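Local coordinates for DNA processing protein DprA (Streptococcus pneumoniae, PDB 3UQZ) that binds single-stranded DNA cooperatively, protects it from nucleases and helps load RecA recombinase onto it during natural transformation, at residues 110-115 / 210-215; 217-222 / 232-237. All coordinates share one frame; numbering follows the deposited sequence.

Contacts 1 and 2 lie side by side in the Rossmann-like domain of DprA, their centres about 6 Å apart. They come in series along the chain: contact 1 joins strand 108-113 to helix 204-215, and helix 204-215 leads directly into strand 218-222, which opens contact 2 with helix 229-239. The two strands are parallel neighbours in the central sheet, hydrogen-bonded from Ala110 O to Ile220 N and from Ile220 O to Val112 N. Val112 CG2 also packs on CG1 of both Val219 and Val221. The two helices therefore rest on one continuous apolar layer, which binds distant parts of the sequence into a single alpha/beta core.

Contact 1: 110-115 / 210-215; sequences AVVGSR and RIIAGL. With SO4 (sulfate ion), chain D.
Ala110 and Ile212 make the nearest side-chain approach between 110-115 and 210-215, with Ala110 CB 3.8 Å from Ile212 CG2. The contact is apolar. Its small area, 116 Å² counted over both sides, reflects how few side chains carry it. Ile212 reaches the strand with its short branch: CG2 stands anti to the backbone N, while CG1 lies beside that N (chi1 -65°). The same methyl comes within 4.4 Å of Val112 CG1, a looser approach, and so meets two residues of one strand face. A small alanine suits the point where the helix comes close, for the CA atoms of Ala110 and Ala213 are 6.1 Å apart; Val112 and Ile212, both beta-branched, offer methyls to the layer between strand and helix.

Polar interactions gather at the other end of 110-115, around the turn at Ser114 and Arg115. Here a sulfate ion, probably from the crystallisation liquor, accepts a hydrogen bond from Arg115 N to its O4 (2.9 Å, N-H...O angle 158°). The Arg115 side chain, bent at chi2 (88°), runs past the anion, its CD 3.4 Å from sulfate O1. The guanidinium stands oblique to O1, with NH1 3.8 Å from it, too far for a direct bond, though its positive charge would probably still favour the anion. Loops that follow the strands of Rossmann-like folds commonly hold anions by backbone N-H groups, and this sulfate is consistent with such a place.

Strand 108-113 lies inside the sheet, pairing through Val111 with Val139 of strand 137-140 and bordered on its other side by strand 218-222. On the face covered by helix 204-215, Ile212 also touches Val164 of strand 161-164, while Leu85 of helix 83-86 packs against Ile211 and Leu215.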
ATOM      1  N   ALA A 110      -3.251 -18.631   4.394  1.00 29.44           N
ATOM      2  CA  ALA A 110      -4.195 -18.148   5.390  1.00 29.14           C
ATOM      3  C   ALA A 110      -4.923 -16.888   4.858  1.00 32.80           C
ATOM      4  O   ALA A 110      -4.381 -16.163   4.026  1.00 30.20           O
ATOM      5  CB  ALA A 110      -3.471 -17.829   6.681  1.00 29.70           C
ATOM      6  N   VAL A 111      -6.177 -16.686   5.284  1.00 31.16           N
ATOM      7  CA  VAL A 111      -7.003 -15.533   4.915  1.00 31.90           C
ATOM      8  C   VAL A 111      -7.667 -15.028   6.195  1.00 37.12           C
ATOM      9  O   VAL A 111      -8.411 -15.767   6.848  1.00 36.21           O
ATOM     10  CB  VAL A 111      -8.030 -15.781   3.771  1.00 35.84           C
ATOM     11  CG1 VAL A 111      -8.729 -14.479   3.380  1.00 35.87           C
ATOM     12  CG2 VAL A 111      -7.376 -16.412   2.546  1.00 35.42           C
ATOM     13  N   VAL A 112      -7.332 -13.794   6.589  1.00 35.08           N
ATOM     14  CA  VAL A 112      -7.845 -13.181   7.824  1.00 35.04           C
ATOM     15  C   VAL A 112      -8.445 -11.805   7.547  1.00 39.85           C
ATOM     16  O   VAL A 112      -8.096 -11.171   6.550  1.00 38.62           O
ATOM     17  CB  VAL A 112      -6.819 -13.168   9.015  1.00 37.66           C
ATOM     18  CG1 VAL A 112      -6.423 -14.574   9.435  1.00 37.52           C
ATOM     19  CG2 VAL A 112      -5.585 -12.337   8.714  1.00 36.98           C
ATOM     20  N   GLY A 113      -9.327 -11.361   8.432  1.00 38.16           N
ATOM     21  CA  GLY A 113      -9.962 -10.057   8.314  1.00 38.35           C
ATOM     22  C   GLY A 113     -11.158  -9.818   9.205  1.00 43.11           C
ATOM     23  O   GLY A 113     -11.562 -10.686   9.977  1.00 42.93           O
ATOM     24  N   SER A 114     -11.741  -8.628   9.064  1.00 41.05           N
ATOM     25  CA  SER A 114     -12.875  -8.101   9.828  1.00 41.20           C
ATOM     26  C   SER A 114     -14.048  -9.051   9.965  1.00 42.64           C
ATOM     27  O   SER A 114     -14.493  -9.629   8.973  1.00 42.35           O
ATOM     28  CB  SER A 114     -13.351  -6.782   9.224  1.00 47.03           C
ATOM     29  OG  SER A 114     -14.092  -6.003  10.149  1.00 63.79           O
ATOM     30  N   ARG A 115     -14.550  -9.192  11.203  1.00 38.05           N
ATOM     31  CA  ARG A 115     -15.728  -9.991  11.560  1.00 37.95           C
ATOM     32  C   ARG A 115     -16.963  -9.252  10.991  1.00 44.74           C
ATOM     33  O   ARG A 115     -17.890  -9.888  10.500  1.00 45.00           O
ATOM     34  CB  ARG A 115     -15.843 -10.157  13.099  1.00 36.26           C
ATOM     35  CG  ARG A 115     -15.556 -11.556  13.658  1.00 48.21           C
ATOM     36  CD  ARG A 115     -14.074 -11.845  13.990  1.00 61.13           C
ATOM     37  NE  ARG A 115     -13.934 -12.934  14.971  1.00 61.80           N
ATOM     38  CZ  ARG A 115     -12.861 -13.713  15.150  1.00 58.19           C
ATOM     39  NH1 ARG A 115     -11.781 -13.562  14.398  1.00 37.09           N
ATOM     40  NH2 ARG A 115     -12.869 -14.651  16.077  1.00 35.40           N
ATOM     41  N   ARG A 210      -3.102 -18.498  15.928  1.00 29.54           N
ATOM     42  CA  ARG A 210      -1.704 -18.940  15.937  1.00 27.87           C
ATOM     43  C   ARG A 210      -1.539 -20.171  15.010  1.00 32.05           C
ATOM     44  O   ARG A 210      -0.559 -20.241  14.263  1.00 31.62           O
ATOM     45  CB  ARG A 210      -1.273 -19.208  17.394  1.00 24.40           C
ATOM     46  CG  ARG A 210      -0.450 -20.474  17.644  1.00 38.90           C
ATOM     47  CD  ARG A 210      -0.326 -20.861  19.112  1.00 34.23           C
ATOM     48  NE  ARG A 210      -1.618 -21.297  19.634  1.00 44.11           N
ATOM     49  CZ  ARG A 210      -1.874 -22.510  20.106  1.00 53.78           C
ATOM     50  NH1 ARG A 210      -0.916 -23.423  20.165  1.00 24.52           N
ATOM     51  NH2 ARG A 210      -3.088 -22.813  20.538  1.00 49.30           N
ATOM     52  N   ILE A 211      -2.539 -21.099  15.021  1.00 28.33           N
ATOM     53  CA  ILE A 211      -2.591 -22.316  14.195  1.00 27.32           C
ATOM     54  C   ILE A 211      -2.864 -21.946  12.728  1.00 33.78           C
ATOM     55  O   ILE A 211      -2.178 -22.470  11.850  1.00 34.46           O
ATOM     56  CB  ILE A 211      -3.612 -23.359  14.748  1.00 29.79           C
ATOM     57  CG1 ILE A 211      -3.327 -23.692  16.224  1.00 28.84           C
ATOM     58  CG2 ILE A 211      -3.648 -24.637  13.874  1.00 30.93           C
ATOM     59  CD1 ILE A 211      -4.481 -24.368  16.976  1.00 29.76           C
ATOM     60  N   ILE A 212      -3.858 -21.045  12.464  1.00 30.33           N
ATOM     61  CA  ILE A 212      -4.192 -20.561  11.115  1.00 29.73           C
ATOM     62  C   ILE A 212      -2.918 -20.045  10.431  1.00 34.85           C
ATOM     63  O   ILE A 212      -2.597 -20.496   9.331  1.00 35.01           O
ATOM     64  CB  ILE A 212      -5.315 -19.479  11.129  1.00 32.33           C
ATOM     65  CG1 ILE A 212      -6.669 -20.053  11.616  1.00 31.75           C
ATOM     66  CG2 ILE A 212      -5.468 -18.812   9.742  1.00 32.49           C
ATOM     67  CD1 ILE A 212      -7.717 -19.039  11.868  1.00 32.23           C
ATOM     68  N   ALA A 213      -2.184 -19.138  11.104  1.00 31.47           N
ATOM     69  CA  ALA A 213      -0.942 -18.565  10.592  1.00 31.30           C
ATOM     70  C   ALA A 213       0.161 -19.620  10.483  1.00 35.57           C
ATOM     71  O   ALA A 213       0.766 -19.737   9.423  1.00 36.35           O
ATOM     72  CB  ALA A 213      -0.494 -17.415  11.479  1.00 32.26           C
ATOM     73  N   GLY A 214       0.363 -20.404  11.547  1.00 31.24           N
ATOM     74  CA  GLY A 214       1.381 -21.452  11.639  1.00 30.41           C
ATOM     75  C   GLY A 214       1.332 -22.532  10.576  1.00 34.05           C
ATOM     76  O   GLY A 214       2.373 -23.024  10.134  1.00 34.01           O
ATOM     77  N   LEU A 215       0.118 -22.902  10.156  1.00 29.81           N
ATOM     78  CA  LEU A 215      -0.148 -23.899   9.123  1.00 29.44           C
ATOM     79  C   LEU A 215       0.357 -23.462   7.733  1.00 35.90           C
ATOM     80  O   LEU A 215       0.680 -24.314   6.914  1.00 35.75           O
ATOM     81  CB  LEU A 215      -1.672 -24.091   9.053  1.00 28.83           C
ATOM     82  CG  LEU A 215      -2.315 -25.481   9.181  1.00 32.49           C
ATOM     83  CD1 LEU A 215      -1.446 -26.484   9.904  1.00 32.12           C
ATOM     84  CD2 LEU A 215      -3.675 -25.375   9.846  1.00 32.58           C
TER
HETATM   85  S   SO4 D 301     -11.594  -8.524  14.060  0.50 64.53           S
HETATM   86  O1  SO4 D 301     -11.380  -9.817  14.700  0.50 68.97           O
HETATM   87  O2  SO4 D 301     -11.436  -7.451  15.061  0.50 69.26           O
HETATM   88  O3  SO4 D 301     -10.615  -8.354  12.987  0.50 69.81           O
HETATM   89  O4  SO4 D 301     -12.938  -8.465  13.503  0.50 69.52           O

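Contact 2: 217-222 / 232-237; sequences RGVIVA and ITCERA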
ATOM      1  N   ARG A 217       2.478 -20.690   4.726  1.00 39.50           N
ATOM      2  CA  ARG A 217       3.697 -19.960   4.343  1.00 39.80           C
ATOM      3  C   ARG A 217       3.407 -18.464   4.084  1.00 42.96           C
ATOM      4  O   ARG A 217       4.341 -17.659   4.025  1.00 42.43           O
ATOM      5  CB  ARG A 217       4.364 -20.605   3.113  1.00 40.28           C
ATOM      6  CG  ARG A 217       4.703 -22.086   3.277  1.00 48.65           C
ATOM      7  CD  ARG A 217       6.076 -22.308   3.869  1.00 56.47           C
ATOM      8  NE  ARG A 217       7.000 -22.881   2.887  1.00 68.53           N
ATOM      9  CZ  ARG A 217       7.186 -24.184   2.685  1.00 77.71           C
ATOM     10  NH1 ARG A 217       6.499 -25.078   3.386  1.00 59.52           N
ATOM     11  NH2 ARG A 217       8.059 -24.601   1.778  1.00 61.82           N
ATOM     12  N   GLY A 218       2.119 -18.127   3.952  1.00 38.62           N
ATOM     13  CA  GLY A 218       1.641 -16.766   3.743  1.00 37.73           C
ATOM     14  C   GLY A 218       0.262 -16.513   4.314  1.00 39.93           C
ATOM     15  O   GLY A 218      -0.557 -17.435   4.412  1.00 38.09           O
ATOM     16  N   VAL A 219      -0.007 -15.247   4.684  1.00 37.15           N
ATOM     17  CA  VAL A 219      -1.296 -14.799   5.232  1.00 36.50           C
ATOM     18  C   VAL A 219      -1.837 -13.659   4.369  1.00 40.24           C
ATOM     19  O   VAL A 219      -1.134 -12.687   4.138  1.00 40.86           O
ATOM     20  CB  VAL A 219      -1.216 -14.378   6.735  1.00 39.86           C
ATOM     21  CG1 VAL A 219      -2.590 -14.020   7.290  1.00 39.27           C
ATOM     22  CG2 VAL A 219      -0.571 -15.460   7.594  1.00 39.66           C
ATOM     23  N   ILE A 220      -3.093 -13.773   3.914  1.00 36.38           N
ATOM     24  CA  ILE A 220      -3.794 -12.751   3.139  1.00 35.11           C
ATOM     25  C   ILE A 220      -4.704 -11.968   4.090  1.00 38.21           C
ATOM     26  O   ILE A 220      -5.542 -12.568   4.768  1.00 35.95           O
ATOM     27  CB  ILE A 220      -4.562 -13.349   1.923  1.00 38.27           C
ATOM     28  CG1 ILE A 220      -3.596 -13.931   0.866  1.00 37.61           C
ATOM     29  CG2 ILE A 220      -5.518 -12.310   1.292  1.00 40.70           C
ATOM     30  CD1 ILE A 220      -4.272 -14.834  -0.195  1.00 39.48           C
ATOM     31  N   VAL A 221      -4.510 -10.628   4.155  1.00 37.03           N
ATOM     32  CA  VAL A 221      -5.319  -9.709   4.972  1.00 36.64           C
ATOM     33  C   VAL A 221      -6.239  -8.881   4.107  1.00 38.48           C
ATOM     34  O   VAL A 221      -5.848  -8.428   3.033  1.00 37.31           O
ATOM     35  CB  VAL A 221      -4.547  -8.759   5.911  1.00 40.74           C
ATOM     36  CG1 VAL A 221      -5.065  -8.854   7.340  1.00 40.52           C
ATOM     37  CG2 VAL A 221      -3.038  -8.918   5.810  1.00 40.60           C
ATOM     38  N   ALA A 222      -7.433  -8.624   4.625  1.00 35.08           N
ATOM     39  CA  ALA A 222      -8.444  -7.797   3.997  1.00 35.46           C
ATOM     40  C   ALA A 222      -9.298  -7.208   5.083  1.00 41.39           C
ATOM     41  O   ALA A 222      -9.790  -7.927   5.956  1.00 40.21           O
ATOM     42  CB  ALA A 222      -9.298  -8.618   3.060  1.00 36.11           C
ATOM     43  N   ILE A 232      -3.167  -8.454  14.718  1.00 45.93           N
ATOM     44  CA  ILE A 232      -2.388  -9.205  15.716  1.00 45.24           C
ATOM     45  C   ILE A 232      -1.859 -10.519  15.107  1.00 47.68           C
ATOM     46  O   ILE A 232      -0.676 -10.825  15.271  1.00 48.16           O
ATOM     47  CB  ILE A 232      -3.189  -9.380  17.046  1.00 48.27           C
ATOM     48  CG1 ILE A 232      -3.340  -8.019  17.777  1.00 48.58           C
ATOM     49  CG2 ILE A 232      -2.539 -10.415  17.977  1.00 48.85           C
ATOM     50  CD1 ILE A 232      -4.515  -7.902  18.768  1.00 55.78           C
ATOM     51  N   THR A 233      -2.714 -11.240  14.347  1.00 41.94           N
ATOM     52  CA  THR A 233      -2.390 -12.487  13.638  1.00 40.60           C
ATOM     53  C   THR A 233      -1.251 -12.233  12.630  1.00 44.27           C
ATOM     54  O   THR A 233      -0.312 -13.023  12.566  1.00 43.73           O
ATOM     55  CB  THR A 233      -3.667 -13.051  12.965  1.00 46.42           C
ATOM     56  OG1 THR A 233      -4.690 -13.212  13.947  1.00 49.73           O
ATOM     57  CG2 THR A 233      -3.446 -14.370  12.273  1.00 43.50           C
ATOM     58  N   CYS A 234      -1.325 -11.122  11.869  1.00 40.91           N
ATOM     59  CA  CYS A 234      -0.344 -10.734  10.848  1.00 40.26           C
ATOM     60  C   CYS A 234       0.974 -10.275  11.439  1.00 47.73           C
ATOM     61  O   CYS A 234       2.041 -10.626  10.924  1.00 48.03           O
ATOM     62  CB  CYS A 234      -0.925  -9.692   9.904  1.00 39.35           C
ATOM     63  SG  CYS A 234      -2.280 -10.315   8.883  1.00 42.58           S
ATOM     64  N   GLU A 235       0.910  -9.494  12.518  1.00 46.39           N
ATOM     65  CA  GLU A 235       2.105  -9.035  13.213  1.00 47.72           C
ATOM     66  C   GLU A 235       2.867 -10.241  13.786  1.00 53.06           C
ATOM     67  O   GLU A 235       4.082 -10.314  13.619  1.00 52.03           O
ATOM     68  CB  GLU A 235       1.757  -7.982  14.281  1.00 49.37           C
ATOM     69  CG  GLU A 235       1.369  -6.636  13.680  1.00 61.11           C
ATOM     70  CD  GLU A 235       1.036  -5.502  14.638  1.00 89.91           C
ATOM     71  OE1 GLU A 235       0.417  -5.761  15.697  1.00 85.41           O
ATOM     72  OE2 GLU A 235       1.360  -4.339  14.301  1.00 87.64           O
ATOM     73  N   ARG A 236       2.146 -11.224  14.368  1.00 51.80           N
ATOM     74  CA  ARG A 236       2.764 -12.449  14.881  1.00 52.82           C
ATOM     75  C   ARG A 236       3.243 -13.369  13.724  1.00 57.38           C
ATOM     76  O   ARG A 236       4.273 -14.028  13.867  1.00 56.83           O
ATOM     77  CB  ARG A 236       1.832 -13.179  15.875  1.00 56.21           C
ATOM     78  CG  ARG A 236       2.476 -14.360  16.641  1.00 72.08           C
ATOM     79  CD  ARG A 236       3.360 -13.916  17.802  1.00 83.34           C
ATOM     80  NE  ARG A 236       4.069 -15.034  18.426  1.00 91.32           N
ATOM     81  CZ  ARG A 236       5.302 -15.421  18.107  1.00107.75           C
ATOM     82  NH1 ARG A 236       5.976 -14.784  17.154  1.00 97.30           N
ATOM     83  NH2 ARG A 236       5.870 -16.440  18.732  1.00 94.01           N
ATOM     84  N   ALA A 237       2.525 -13.372  12.569  1.00 53.96           N
ATOM     85  CA  ALA A 237       2.925 -14.153  11.384  1.00 52.87           C
ATOM     86  C   ALA A 237       4.240 -13.606  10.810  1.00 57.02           C
ATOM     87  O   ALA A 237       5.082 -14.389  10.362  1.00 56.78           O
ATOM     88  CB  ALA A 237       1.836 -14.128  10.323  1.00 53.06           C
TER
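Cys234 brings its sulfur from helix 229-239 onto Val219 and Val221 of strand 218-222. From CB, which points toward the strand, the side chain turns beside its own backbone N (chi1 -66°), placing SG anti to the carbonyl carbon. The sulfur then sits against both methyls of Val221, 3.5 Å from CG1 and from CG2, and 4.0 Å from Val219 CG1. Cysteine suits this place, being short enough to fit between helix and sheet yet offering a large, polarisable, weakly polar atom to the methyl groups. One turn further on, Ala237 CB meets Val219 CG2 at 3.9 Å, so the two methyls of Val219 serve successive turns of the helix. Beta-branched valines favour the extended strand and present two methyls each to the layer between strand and helix.

The helix runs nearly antiparallel to the strand, at 151°, with the axes 9.5 Å apart at closest. This is the first half of a beta-alpha-beta unit that returns through strand 243-246, whose Val244 and Ala246 touch Val221. Strand 218-222 lies between strands 108-113 and 243-246, while Leu262 of helix 257-264 packs against Val221 and Cys234.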